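Local atomic coordinates of putative beta-glucosidase (Bifidobacterium adolescentis, PDB entry 5WAB), a protein that hydrolyses beta-glucosidic linkages as a family 3 glycoside hydrolase and may also release terminal arabinopyranosyl units from ginsenosides. Residues S79-E84 against G133-G138; A549-D554 against A570-T575; D577-E582 against F609-E614; E582-Y587 against I618-D623; E643-V648 against A656-V661. One frame throughout, in Å; residues are numbered along the deposited sequence.

How the contacts relate
Contacts 1 and 4 are buried; contacts 2, 3 and 5 are partly buried. Contact 1 lies in the N-terminal, TIM-barrel-type part of the chain and joins a loop and the first turn of a helix to a second helix through one weak polar bond and proline packing. The other four build the fibronectin type III-like sandwich. Contacts 2, 3 and 5 are antiparallel strand pairs held by backbone hydrogen bonds, whereas contact 4 joins the two sheets through apolar side chains. Contacts 3 and 4 share Glu582 of strand 580-590. Contact 5 extends the same sheet through strand 642-648. Contact 1 meets this domain where Trp81 packs on Thr583 and Gln585 of contact 4 and Asn82 on Phe609 of contact 3.

Contact 1 of 5, residues S79-E84 against G133-G138; sequences SSWNPE and GHEAVG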
# COMPACT_ATOMS: atom_id res chain seq x y z
N SER A 79 7.41 -0.05 -3.70
CA SER A 79 8.83 -0.38 -3.71
C SER A 79 9.71 0.86 -3.66
O SER A 79 10.91 0.73 -3.40
CB SER A 79 9.15 -1.20 -4.96
OG SER A 79 8.29 -2.32 -5.07
N SER A 80 9.15 2.05 -3.90
CA SER A 80 9.94 3.27 -3.99
C SER A 80 10.39 3.79 -2.63
O SER A 80 11.46 4.41 -2.54
CB SER A 80 9.14 4.35 -4.71
OG SER A 80 8.01 4.71 -3.94
N TRP A 81 9.59 3.58 -1.58
CA TRP A 81 9.86 4.15 -0.25
C TRP A 81 10.12 5.65 -0.36
O TRP A 81 10.96 6.21 0.35
CB TRP A 81 11.03 3.43 0.43
CG TRP A 81 10.77 1.97 0.74
CD1 TRP A 81 10.31 1.02 -0.12
CD2 TRP A 81 10.99 1.30 1.99
NE1 TRP A 81 10.22 -0.20 0.52
CE2 TRP A 81 10.63 -0.05 1.81
CE3 TRP A 81 11.45 1.71 3.25
CZ2 TRP A 81 10.72 -0.99 2.84
CZ3 TRP A 81 11.54 0.77 4.27
CH2 TRP A 81 11.17 -0.56 4.05
N ASN A 82 9.38 6.31 -1.25
CA ASN A 82 9.66 7.69 -1.65
C ASN A 82 8.38 8.51 -1.54
O ASN A 82 7.66 8.69 -2.53
CB ASN A 82 10.21 7.75 -3.08
CG ASN A 82 10.79 9.11 -3.43
OD1 ASN A 82 10.50 10.12 -2.77
ND2 ASN A 82 11.60 9.15 -4.48
N PRO A 83 8.07 9.01 -0.34
CA PRO A 83 6.84 9.82 -0.18
C PRO A 83 6.80 11.04 -1.08
O PRO A 83 5.72 11.41 -1.55
CB PRO A 83 6.87 10.20 1.30
CG PRO A 83 7.66 9.10 1.95
CD PRO A 83 8.72 8.73 0.95
N GLU A 84 7.94 11.67 -1.35
CA GLU A 84 7.93 12.85 -2.20
C GLU A 84 7.50 12.49 -3.62
O GLU A 84 6.67 13.18 -4.22
CB GLU A 84 9.31 13.52 -2.21
CG GLU A 84 9.74 14.13 -0.87
CD GLU A 84 10.31 13.10 0.10
OE1 GLU A 84 10.57 11.96 -0.34
OE2 GLU A 84 10.50 13.42 1.29
N GLY A 133 1.36 3.69 5.79
CA GLY A 133 0.89 5.02 6.15
C GLY A 133 1.82 6.12 5.65
O GLY A 133 1.36 7.13 5.11
N HIS A 134 3.13 5.93 5.82
CA HIS A 134 4.08 6.95 5.41
C HIS A 134 4.34 6.98 3.91
O HIS A 134 4.96 7.93 3.42
CB HIS A 134 5.39 6.78 6.17
CG HIS A 134 5.29 7.13 7.62
ND1 HIS A 134 4.48 6.46 8.50
CD2 HIS A 134 5.89 8.11 8.34
CE1 HIS A 134 4.58 7.00 9.70
NE2 HIS A 134 5.43 8.00 9.63
N GLU A 135 3.86 5.98 3.16
CA GLU A 135 3.90 6.03 1.71
C GLU A 135 2.61 6.59 1.13
O GLU A 135 2.62 7.59 0.40
CB GLU A 135 4.16 4.64 1.14
CG GLU A 135 5.61 4.20 1.24
CD GLU A 135 5.86 2.90 0.53
OE1 GLU A 135 5.02 1.99 0.66
OE2 GLU A 135 6.88 2.81 -0.18
N ALA A 136 1.47 5.97 1.46
CA ALA A 136 0.22 6.34 0.82
C ALA A 136 -0.24 7.74 1.18
O ALA A 136 -1.10 8.29 0.48
CB ALA A 136 -0.87 5.32 1.18
N VAL A 137 0.32 8.34 2.24
CA VAL A 137 -0.04 9.71 2.59
C VAL A 137 0.31 10.67 1.46
O VAL A 137 -0.31 11.73 1.32
CB VAL A 137 0.65 10.12 3.91
CG1 VAL A 137 2.16 10.15 3.73
CG2 VAL A 137 0.13 11.47 4.42
N GLY A 138 1.30 10.31 0.63
CA GLY A 138 1.64 11.15 -0.50
C GLY A 138 0.50 11.31 -1.48
O GLY A 138 0.36 12.37 -2.10
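One weak polar link joins the two segments. The backbone N of Trp81 gives a hydrogen bond to Glu135 OE2, 3.1 Å long and well bent, with 127° at the hydrogen. Glu135 reaches it with CG beside its own backbone N and the chain extended beyond CG (chi2 -173°). Glu135 OE2 also lies 3.9 Å from Trp81 CD1. Ring and carboxylate planes are 71° apart, so the two groups cross obliquely and do not stack. Trp81 NE1 bonds to Lys493 O.

The rest is close packing. Pro83 CG sits 3.3 Å from the carbonyl oxygen of His134, and Pro83 CB also touches that oxygen. Further along, Pro83 O lies 4.2 Å from Gly138 CA. A side chain on Gly138 would point at this oxygen and clash with it, so glycine allows the close approach.

Asn82 takes the N-cap position of helix 83-99, its OD1 accepting from Leu85 N. The contact thus places the start of that helix beside helix 129-144 in the N-terminal domain. The Trp81 ring meets Phe605 edge to face, and Pro83 and His134 of the two helices pack against the same residue of strand 601-610.

Contact 2 of 5, residues A549-D554 against A570-T575; sequences ATFAID and ATVTNT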
# COMPACT_ATOMS: atom_id res chain seq x y z
N ALA A 549 24.84 0.08 -7.52
CA ALA A 549 25.86 0.74 -6.71
C ALA A 549 26.07 -0.01 -5.40
O ALA A 549 25.33 -0.92 -5.05
CB ALA A 549 25.48 2.19 -6.43
N THR A 550 27.11 0.40 -4.67
CA THR A 550 27.38 -0.11 -3.34
C THR A 550 27.34 1.04 -2.34
O THR A 550 27.70 2.18 -2.67
CB THR A 550 28.75 -0.82 -3.26
OG1 THR A 550 29.79 0.09 -3.62
CG2 THR A 550 28.78 -2.02 -4.19
N PHE A 551 26.88 0.75 -1.13
CA PHE A 551 26.72 1.76 -0.10
C PHE A 551 27.28 1.25 1.22
O PHE A 551 27.35 0.04 1.46
CB PHE A 551 25.24 2.17 0.06
CG PHE A 551 24.64 2.75 -1.19
CD1 PHE A 551 24.11 1.93 -2.18
CD2 PHE A 551 24.64 4.12 -1.41
CE1 PHE A 551 23.58 2.45 -3.34
CE2 PHE A 551 24.10 4.66 -2.57
CZ PHE A 551 23.57 3.82 -3.53
N ALA A 552 27.68 2.19 2.07
CA ALA A 552 28.21 1.89 3.39
C ALA A 552 27.59 2.85 4.39
O ALA A 552 27.42 4.03 4.10
CB ALA A 552 29.74 2.00 3.43
N ILE A 553 27.26 2.33 5.57
CA ILE A 553 26.66 3.11 6.64
C ILE A 553 27.63 3.16 7.82
O ILE A 553 28.09 2.11 8.29
CB ILE A 553 25.30 2.53 7.07
CG1 ILE A 553 24.31 2.62 5.91
CG2 ILE A 553 24.76 3.26 8.28
CD1 ILE A 553 22.98 2.00 6.21
N ASP A 554 27.93 4.36 8.29
CA ASP A 554 28.75 4.53 9.48
C ASP A 554 28.28 5.79 10.20
O ASP A 554 27.31 6.43 9.79
CB ASP A 554 30.24 4.58 9.12
CG ASP A 554 30.57 5.65 8.09
OD1 ASP A 554 29.66 6.43 7.71
OD2 ASP A 554 31.75 5.72 7.67
N ALA A 570 22.89 9.07 11.30
CA ALA A 570 23.71 8.13 10.54
C ALA A 570 24.19 8.77 9.24
O ALA A 570 23.57 9.69 8.72
CB ALA A 570 22.94 6.85 10.24
N THR A 571 25.29 8.23 8.71
CA THR A 571 25.84 8.65 7.42
C THR A 571 25.81 7.48 6.45
O THR A 571 26.27 6.38 6.77
CB THR A 571 27.29 9.12 7.54
OG1 THR A 571 27.37 10.25 8.42
CG2 THR A 571 27.82 9.53 6.16
N VAL A 572 25.29 7.72 5.25
CA VAL A 572 25.27 6.72 4.19
C VAL A 572 26.11 7.25 3.03
O VAL A 572 26.04 8.44 2.70
CB VAL A 572 23.83 6.41 3.74
CG1 VAL A 572 23.08 7.68 3.40
CG2 VAL A 572 23.82 5.43 2.56
N THR A 573 26.92 6.38 2.44
CA THR A 573 27.91 6.79 1.45
C THR A 573 27.85 5.87 0.24
O THR A 573 27.82 4.64 0.40
CB THR A 573 29.32 6.78 2.05
OG1 THR A 573 29.32 7.54 3.27
CG2 THR A 573 30.32 7.38 1.08
N ASN A 574 27.82 6.45 -0.95
CA ASN A 574 27.92 5.69 -2.19
C ASN A 574 29.39 5.37 -2.44
O ASN A 574 30.17 6.26 -2.82
CB ASN A 574 27.31 6.46 -3.35
CG ASN A 574 27.20 5.63 -4.62
OD1 ASN A 574 27.95 4.67 -4.82
ND2 ASN A 574 26.27 6.00 -5.49
N THR A 575 29.78 4.12 -2.23
CA THR A 575 31.17 3.68 -2.33
C THR A 575 31.50 3.08 -3.69
O THR A 575 32.45 2.30 -3.80
CB THR A 575 31.49 2.68 -1.23
OG1 THR A 575 30.63 1.54 -1.36
CG2 THR A 575 31.28 3.31 0.15
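Ala549 opens the contact with its CB against the Asn574 amide. At Thr550 the carbonyl oxygen accepts from Thr575 N at 2.9 Å, with the donor 35° above the carbonyl plane. The Thr550 side chain adds a second link: its OG1 and Thr575 OG1 are hydrogen-bonded at 2.8 Å. Both hydroxyls take the crowded position between backbone N and carbonyl carbon, and the two side chains cross at about a right angle.

Phe551 forms a non-hydrogen-bonded pair with Asn574. Its CG stands anti to the carbonyl carbon (chi1 -61°), which brings the CD2-CE2 side of the ring to Asn574. Phe551 CE2 is 3.8 Å from Asn574 CB, with ring and amide planes 41° apart. Asn574 OD1 bonds to Ser576 OG, its ND2 to Val578 O and Leu610 O, fixing the amide. An alanine here in place of Phe551 would remove the ring's contacts with Asn574, Ala580 and Glu582 and would probably loosen the packing between the sheets.

Ala552 and Thr573 exchange two backbone bonds, with Ala552 O receiving Thr573 N at 2.9 Å. Ala552 CB meets Thr575 CG2. Ile553 returns to the face of Phe551, where its CG1 comes 4.4 Å from Val572 CB. Asp554 and Thr571 form the next hydrogen-bonded pair. Their side chains run side by side, with Asp554 OD1 3.6 Å from Thr571 CB.

The pair belongs to the antiparallel hairpin of strands 551-560 and 566-574. Strand 615-622 lies on the other side of strand 566-574, bonded through Ala570, Val572 and Asn574. Phe551 and Val572 face strand 580-590 of the opposing sheet.

Contact 3 of 5, residues D577-E582 against F609-E614; sequences DVDAAE and FLKAGE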
# COMPACT_ATOMS: atom_id res chain seq x y z
N ASP A 577 31.14 3.52 -8.36
CA ASP A 577 31.26 4.45 -9.48
C ASP A 577 29.93 4.72 -10.16
O ASP A 577 29.90 5.34 -11.23
CB ASP A 577 32.25 3.91 -10.52
CG ASP A 577 33.63 3.71 -9.95
OD1 ASP A 577 34.09 4.58 -9.18
OD2 ASP A 577 34.27 2.69 -10.29
N VAL A 578 28.82 4.29 -9.56
CA VAL A 578 27.50 4.39 -10.17
C VAL A 578 26.62 5.26 -9.29
O VAL A 578 26.53 5.05 -8.07
CB VAL A 578 26.87 3.01 -10.37
CG1 VAL A 578 25.47 3.15 -10.98
CG2 VAL A 578 27.78 2.13 -11.23
N ASP A 579 25.95 6.23 -9.90
CA ASP A 579 24.97 7.05 -9.20
C ASP A 579 23.71 6.22 -8.96
O ASP A 579 23.14 5.67 -9.91
CB ASP A 579 24.65 8.31 -10.01
CG ASP A 579 25.89 9.14 -10.34
OD1 ASP A 579 26.97 8.86 -9.78
OD2 ASP A 579 25.78 10.06 -11.17
N ALA A 580 23.29 6.11 -7.70
CA ALA A 580 22.12 5.31 -7.36
C ALA A 580 21.59 5.76 -6.01
O ALA A 580 22.25 6.47 -5.26
CB ALA A 580 22.45 3.81 -7.35
N ALA A 581 20.37 5.30 -5.70
CA ALA A 581 19.70 5.65 -4.46
C ALA A 581 19.71 4.47 -3.49
O ALA A 581 19.63 3.31 -3.89
CB ALA A 581 18.25 6.08 -4.73
N GLU A 582 19.79 4.80 -2.20
CA GLU A 582 19.75 3.81 -1.13
C GLU A 582 18.67 4.20 -0.14
O GLU A 582 18.48 5.39 0.15
CB GLU A 582 21.12 3.72 -0.43
CG GLU A 582 21.18 2.77 0.76
CD GLU A 582 20.96 1.32 0.38
OE1 GLU A 582 21.95 0.61 0.13
OE2 GLU A 582 19.78 0.90 0.32
N PHE A 609 19.34 9.86 -2.81
CA PHE A 609 19.98 9.75 -4.11
C PHE A 609 21.40 10.30 -4.00
O PHE A 609 21.59 11.46 -3.62
CB PHE A 609 19.16 10.51 -5.16
CG PHE A 609 17.70 10.14 -5.17
CD1 PHE A 609 16.81 10.71 -4.26
CD2 PHE A 609 17.21 9.20 -6.07
CE1 PHE A 609 15.47 10.37 -4.26
CE2 PHE A 609 15.86 8.85 -6.07
CZ PHE A 609 14.99 9.43 -5.16
N LEU A 610 22.39 9.47 -4.31
CA LEU A 610 23.79 9.83 -4.13
C LEU A 610 24.57 9.52 -5.40
O LEU A 610 24.48 8.40 -5.93
CB LEU A 610 24.41 9.06 -2.96
CG LEU A 610 23.85 9.35 -1.57
CD1 LEU A 610 24.39 8.34 -0.58
CD2 LEU A 610 24.21 10.76 -1.15
N LYS A 611 25.32 10.50 -5.90
CA LYS A 611 26.26 10.24 -6.97
C LYS A 611 27.47 9.47 -6.45
O LYS A 611 27.66 9.29 -5.24
CB LYS A 611 26.72 11.52 -7.66
CG LYS A 611 25.63 12.24 -8.41
CD LYS A 611 26.24 13.40 -9.17
CE LYS A 611 25.21 14.16 -9.98
NZ LYS A 611 25.82 15.27 -10.76
N ALA A 612 28.29 9.02 -7.39
CA ALA A 612 29.47 8.21 -7.08
C ALA A 612 30.39 8.95 -6.12
O ALA A 612 30.84 10.06 -6.40
CB ALA A 612 30.21 7.87 -8.37
N GLY A 613 30.64 8.33 -4.96
CA GLY A 613 31.52 8.89 -3.97
C GLY A 613 30.86 9.81 -2.96
O GLY A 613 31.48 10.12 -1.93
N GLU A 614 29.62 10.23 -3.20
CA GLU A 614 28.96 11.16 -2.30
C GLU A 614 28.49 10.48 -1.03
O GLU A 614 28.22 9.27 -1.00
CB GLU A 614 27.77 11.83 -2.98
CG GLU A 614 28.13 12.92 -3.96
CD GLU A 614 26.95 13.83 -4.28
OE1 GLU A 614 25.85 13.58 -3.73
OE2 GLU A 614 27.13 14.78 -5.07
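Asp579 carries the most specific part of this contact. Its CG stands anti to the carbonyl carbon (chi1 -56°), and this brings the carboxylate to segment 609-614. There Asp579 OD1 accepts from Ala612 N at 2.7 Å, 35° out of the carboxylate plane. The Lys611 side chain runs alongside Asp579 in the same direction. Lys611 CG is 3.5 Å from Asp579 OD2, but the extended chain carries Lys611 NZ on to 5.2 Å from that oxygen. The two charges are close without pairing. Ala612 CB points to the first segment and packs 3.6 Å from Asp577 C.

Phe609, with its CG beside the backbone N, places CD2 3.6 Å from Ala581 CB. Next in register, Ala580 and Leu610 form a hydrogen-bonded antiparallel pair. Ala580 N gives to Leu610 O, and Leu610 N gives to Ala580 O, each at 3.1 Å. The second strand leaves through a type II turn from Lys611 to Glu614, where the backbone angles of Gly613 call for glycine.

The chemistry changes along the contact. Reciprocal backbone bonds pair the strands at Ala580, while beyond the strand ends a carboxylate takes over as acceptor for the turn. The nearby lysine may favour the charged form of Asp579.

Contact 4 of 5, residues E582-Y587 against I618-D623; sequences ETVQVY and ITFDLD
Strands 582-587 and 618-622 run in similar directions, 28° apart, with their axes 9.3 Å from each other at closest approach. This is the spacing of two stacked sheets, and side chains fill it.

Val586 and Phe620 make the closest fit. The Val586 methyl CG2 stands over the centre of the Phe620 ring, 3.4 Å from the centroid and 7° off the normal, a clear CH-pi contact. Val586 CG1 is anti to the backbone N (chi1 174°), which leaves CG2 beside that N and over the ring. The two side chains slide past each other from opposite sheets. Val586 CG1 is the branch that meets Leu622, 4.3 Å from Leu622 CD2.

Val584 bridges two partners. Its CG2 touches Ile618 CD1 at 3.6 Å, and its CG1 lies 3.8 Å from Phe620 CZ. Ile618 has CG1 in the crowded position between N and the carbonyl carbon, and its extended chi2 sends CD1 across to Val584. A serine at Phe620 would remove the ring face under Val586 CG2 and would probably leave Val584 and Val586 more loosely packed.

Around this layer, Val584 and Val586 also touch Val648 and Val646, while Phe620 and Leu622 touch Val568. The contact is a sandwich interior of the fibronectin type III-like domain. Its touching side chains are all buried and apolar, so here the sheets are held by shape and hydrophobic burial.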
# COMPACT_ATOMS: atom_id res chain seq x y z
N GLU A 582 19.79 4.80 -2.20
CA GLU A 582 19.75 3.81 -1.13
C GLU A 582 18.67 4.20 -0.14
O GLU A 582 18.48 5.39 0.15
CB GLU A 582 21.12 3.72 -0.43
CG GLU A 582 21.18 2.77 0.76
CD GLU A 582 20.96 1.32 0.38
OE1 GLU A 582 21.95 0.61 0.13
OE2 GLU A 582 19.78 0.90 0.32
N THR A 583 17.96 3.21 0.39
CA THR A 583 16.89 3.45 1.35
C THR A 583 17.32 2.91 2.70
O THR A 583 17.29 1.69 2.93
CB THR A 583 15.59 2.82 0.88
OG1 THR A 583 15.19 3.42 -0.35
CG2 THR A 583 14.49 3.04 1.92
N VAL A 584 17.69 3.81 3.61
CA VAL A 584 18.09 3.43 4.96
C VAL A 584 16.84 3.19 5.79
O VAL A 584 15.88 3.96 5.72
CB VAL A 584 18.99 4.51 5.58
CG1 VAL A 584 19.38 4.14 7.01
CG2 VAL A 584 20.22 4.74 4.73
N GLN A 585 16.86 2.13 6.59
CA GLN A 585 15.70 1.69 7.35
C GLN A 585 16.06 1.60 8.83
O GLN A 585 17.15 1.16 9.18
CB GLN A 585 15.18 0.33 6.83
CG GLN A 585 15.01 0.30 5.31
CD GLN A 585 14.76 -1.08 4.75
OE1 GLN A 585 14.26 -1.97 5.44
NE2 GLN A 585 15.10 -1.27 3.48
N VAL A 586 15.13 2.03 9.68
CA VAL A 586 15.31 2.01 11.13
C VAL A 586 14.26 1.09 11.73
O VAL A 586 13.06 1.25 11.45
CB VAL A 586 15.22 3.42 11.74
CG1 VAL A 586 15.27 3.34 13.26
CG2 VAL A 586 16.34 4.31 11.20
N TYR A 587 14.71 0.12 12.52
CA TYR A 587 13.84 -0.79 13.24
C TYR A 587 14.03 -0.61 14.74
O TYR A 587 15.11 -0.22 15.19
CB TYR A 587 14.12 -2.25 12.84
CG TYR A 587 13.83 -2.56 11.39
CD1 TYR A 587 14.75 -2.23 10.40
CD2 TYR A 587 12.65 -3.18 11.01
CE1 TYR A 587 14.49 -2.51 9.07
CE2 TYR A 587 12.39 -3.46 9.69
CZ TYR A 587 13.31 -3.12 8.72
OH TYR A 587 13.04 -3.39 7.41
N ILE A 618 21.84 11.65 7.51
CA ILE A 618 20.40 11.56 7.62
C ILE A 618 20.04 11.32 9.08
O ILE A 618 20.79 10.69 9.82
CB ILE A 618 19.80 10.45 6.73
CG1 ILE A 618 20.56 9.15 6.91
CG2 ILE A 618 19.86 10.87 5.27
CD1 ILE A 618 19.94 7.99 6.20
N THR A 619 18.88 11.83 9.48
CA THR A 619 18.42 11.71 10.86
C THR A 619 17.02 11.12 10.90
O THR A 619 16.23 11.26 9.97
CB THR A 619 18.42 13.07 11.59
OG1 THR A 619 17.56 13.98 10.91
CG2 THR A 619 19.83 13.65 11.66
N PHE A 620 16.72 10.46 12.02
CA PHE A 620 15.41 9.87 12.27
C PHE A 620 14.94 10.29 13.65
O PHE A 620 15.68 10.16 14.63
CB PHE A 620 15.46 8.34 12.18
CG PHE A 620 16.01 7.80 10.88
CD1 PHE A 620 15.16 7.48 9.83
CD2 PHE A 620 17.37 7.59 10.72
CE1 PHE A 620 15.66 6.97 8.64
CE2 PHE A 620 17.87 7.08 9.53
CZ PHE A 620 17.02 6.77 8.50
N ASP A 621 13.71 10.80 13.73
CA ASP A 621 13.05 11.04 15.01
C ASP A 621 12.26 9.79 15.39
O ASP A 621 11.53 9.24 14.56
CB ASP A 621 12.12 12.25 14.92
CG ASP A 621 12.86 13.57 15.04
OD1 ASP A 621 13.94 13.60 15.67
OD2 ASP A 621 12.35 14.58 14.52
N LEU A 622 12.41 9.35 16.63
CA LEU A 622 11.68 8.21 17.17
C LEU A 622 10.82 8.71 18.33
O LEU A 622 11.32 8.86 19.44
CB LEU A 622 12.63 7.10 17.61
CG LEU A 622 13.44 6.41 16.52
CD1 LEU A 622 14.38 5.35 17.09
CD2 LEU A 622 12.51 5.79 15.49
N ASP A 623 9.54 8.97 18.06
CA ASP A 623 8.67 9.46 19.11
C ASP A 623 8.28 8.32 20.06
O ASP A 623 8.74 7.19 19.92
CB ASP A 623 7.43 10.12 18.51
CG ASP A 623 6.62 9.18 17.62
OD1 ASP A 623 6.83 7.95 17.67
OD2 ASP A 623 5.76 9.68 16.87

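Contact 5 of 5, residues E643-V648 against A656-V661; sequences EYTVEV and AAVAVV
Val648 O is gripped by two backbone donors, Ala656 N at 2.6 Å and Ala657 N at 3.1 Å. Both residues of the second strand face Val648, which makes a classic beta bulge. Val648 N completes the site by bonding to Ala657 O.

Beyond the bulge the antiparallel pairing is regular. Val646 pairs with Ala659, and Tyr644 with Val661, each through two backbone bonds. The bond from Tyr644 N to Val661 O is 2.7 Å long and nearly straight, lying close to the C=O axis. Val661 N bonds back to Tyr644 O at 2.9 Å, with 176° at the hydrogen.

Side chains sort onto two faces. On one, Val661 CG2 takes the crowded position and approaches Tyr644 CB at 4.2 Å and Val646 CG2 at 4.3 Å. The Tyr644 ring leads away to Phe627, and its OH bonds to Glu640 O. On the other face, Glu647 and Val658 lie side by side, with Glu647 CG 3.7 Å from Val658 CG1. Glu647 OE1 bonds to His600 ND1. Glu643 CB rests on Val660 CG1 at 3.8 Å.

Strand 642-648 also pairs with strand 580-590, and strand 654-663 is the sheet's outermost within the chain. The face with Val646, Val648 and Val661 packs on Val556 and Val558 of the opposing sheet. Backbone bonds set the register, and the two faces divide the chemistry: apolar contacts inside, mixed polar and aliphatic contacts outside.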
# COMPACT_ATOMS: atom_id res chain seq x y z
N GLU A 643 15.21 -1.34 28.08
CA GLU A 643 16.11 -1.09 26.97
C GLU A 643 15.42 -1.42 25.65
O GLU A 643 14.68 -2.39 25.54
CB GLU A 643 17.38 -1.91 27.13
CG GLU A 643 18.05 -1.70 28.47
CD GLU A 643 19.35 -2.44 28.59
OE1 GLU A 643 19.46 -3.52 27.99
OE2 GLU A 643 20.25 -1.96 29.31
N TYR A 644 15.69 -0.59 24.65
CA TYR A 644 15.18 -0.78 23.30
C TYR A 644 16.36 -0.67 22.35
O TYR A 644 17.14 0.28 22.43
CB TYR A 644 14.12 0.26 22.94
CG TYR A 644 12.86 0.20 23.77
CD1 TYR A 644 12.81 0.75 25.04
CD2 TYR A 644 11.71 -0.41 23.29
CE1 TYR A 644 11.67 0.70 25.81
CE2 TYR A 644 10.56 -0.47 24.05
CZ TYR A 644 10.55 0.09 25.30
OH TYR A 644 9.41 0.04 26.07
N THR A 645 16.48 -1.64 21.44
CA THR A 645 17.57 -1.64 20.48
C THR A 645 17.10 -0.95 19.20
O THR A 645 16.08 -1.33 18.62
CB THR A 645 18.03 -3.06 20.17
OG1 THR A 645 18.63 -3.64 21.34
CG2 THR A 645 19.06 -3.04 19.06
N VAL A 646 17.83 0.08 18.79
CA VAL A 646 17.59 0.76 17.53
C VAL A 646 18.52 0.16 16.49
O VAL A 646 19.74 0.14 16.67
CB VAL A 646 17.81 2.28 17.66
CG1 VAL A 646 17.57 2.95 16.32
CG2 VAL A 646 16.89 2.85 18.72
N GLU A 647 17.94 -0.38 15.41
CA GLU A 647 18.69 -1.00 14.34
C GLU A 647 18.66 -0.11 13.11
O GLU A 647 17.60 0.41 12.73
CB GLU A 647 18.12 -2.38 13.99
CG GLU A 647 18.10 -3.34 15.17
CD GLU A 647 17.29 -4.59 14.89
OE1 GLU A 647 16.46 -4.57 13.96
OE2 GLU A 647 17.48 -5.60 15.62
N VAL A 648 19.81 0.06 12.47
CA VAL A 648 19.94 0.86 11.26
C VAL A 648 20.51 -0.03 10.17
O VAL A 648 21.51 -0.73 10.38
CB VAL A 648 20.84 2.09 11.48
CG1 VAL A 648 20.91 2.94 10.22
CG2 VAL A 648 20.33 2.92 12.65
N ALA A 656 23.15 -2.60 9.61
CA ALA A 656 24.52 -2.11 9.56
C ALA A 656 25.06 -1.77 10.94
O ALA A 656 26.23 -2.02 11.22
CB ALA A 656 24.60 -0.88 8.65
N ALA A 657 24.22 -1.21 11.80
CA ALA A 657 24.67 -0.80 13.13
C ALA A 657 23.48 -0.83 14.07
O ALA A 657 22.33 -0.68 13.64
CB ALA A 657 25.31 0.58 13.12
N VAL A 658 23.76 -1.04 15.35
CA VAL A 658 22.73 -1.04 16.39
C VAL A 658 23.24 -0.21 17.56
O VAL A 658 24.44 0.05 17.70
CB VAL A 658 22.35 -2.46 16.86
CG1 VAL A 658 21.80 -3.27 15.70
CG2 VAL A 658 23.54 -3.15 17.50
N ALA A 659 22.29 0.24 18.38
CA ALA A 659 22.60 0.99 19.59
C ALA A 659 21.43 0.83 20.55
O ALA A 659 20.28 0.78 20.11
CB ALA A 659 22.87 2.46 19.29
N VAL A 660 21.74 0.76 21.84
CA VAL A 660 20.74 0.51 22.87
C VAL A 660 20.39 1.82 23.55
O VAL A 660 21.28 2.59 23.93
CB VAL A 660 21.25 -0.53 23.88
CG1 VAL A 660 20.25 -0.71 25.02
CG2 VAL A 660 21.52 -1.86 23.19
N VAL A 661 19.09 2.08 23.69
CA VAL A 661 18.61 3.20 24.49
C VAL A 661 17.73 2.65 25.60
O VAL A 661 17.04 1.64 25.44
CB VAL A 661 17.85 4.24 23.64
CG1 VAL A 661 18.77 4.84 22.62
CG2 VAL A 661 16.65 3.60 22.95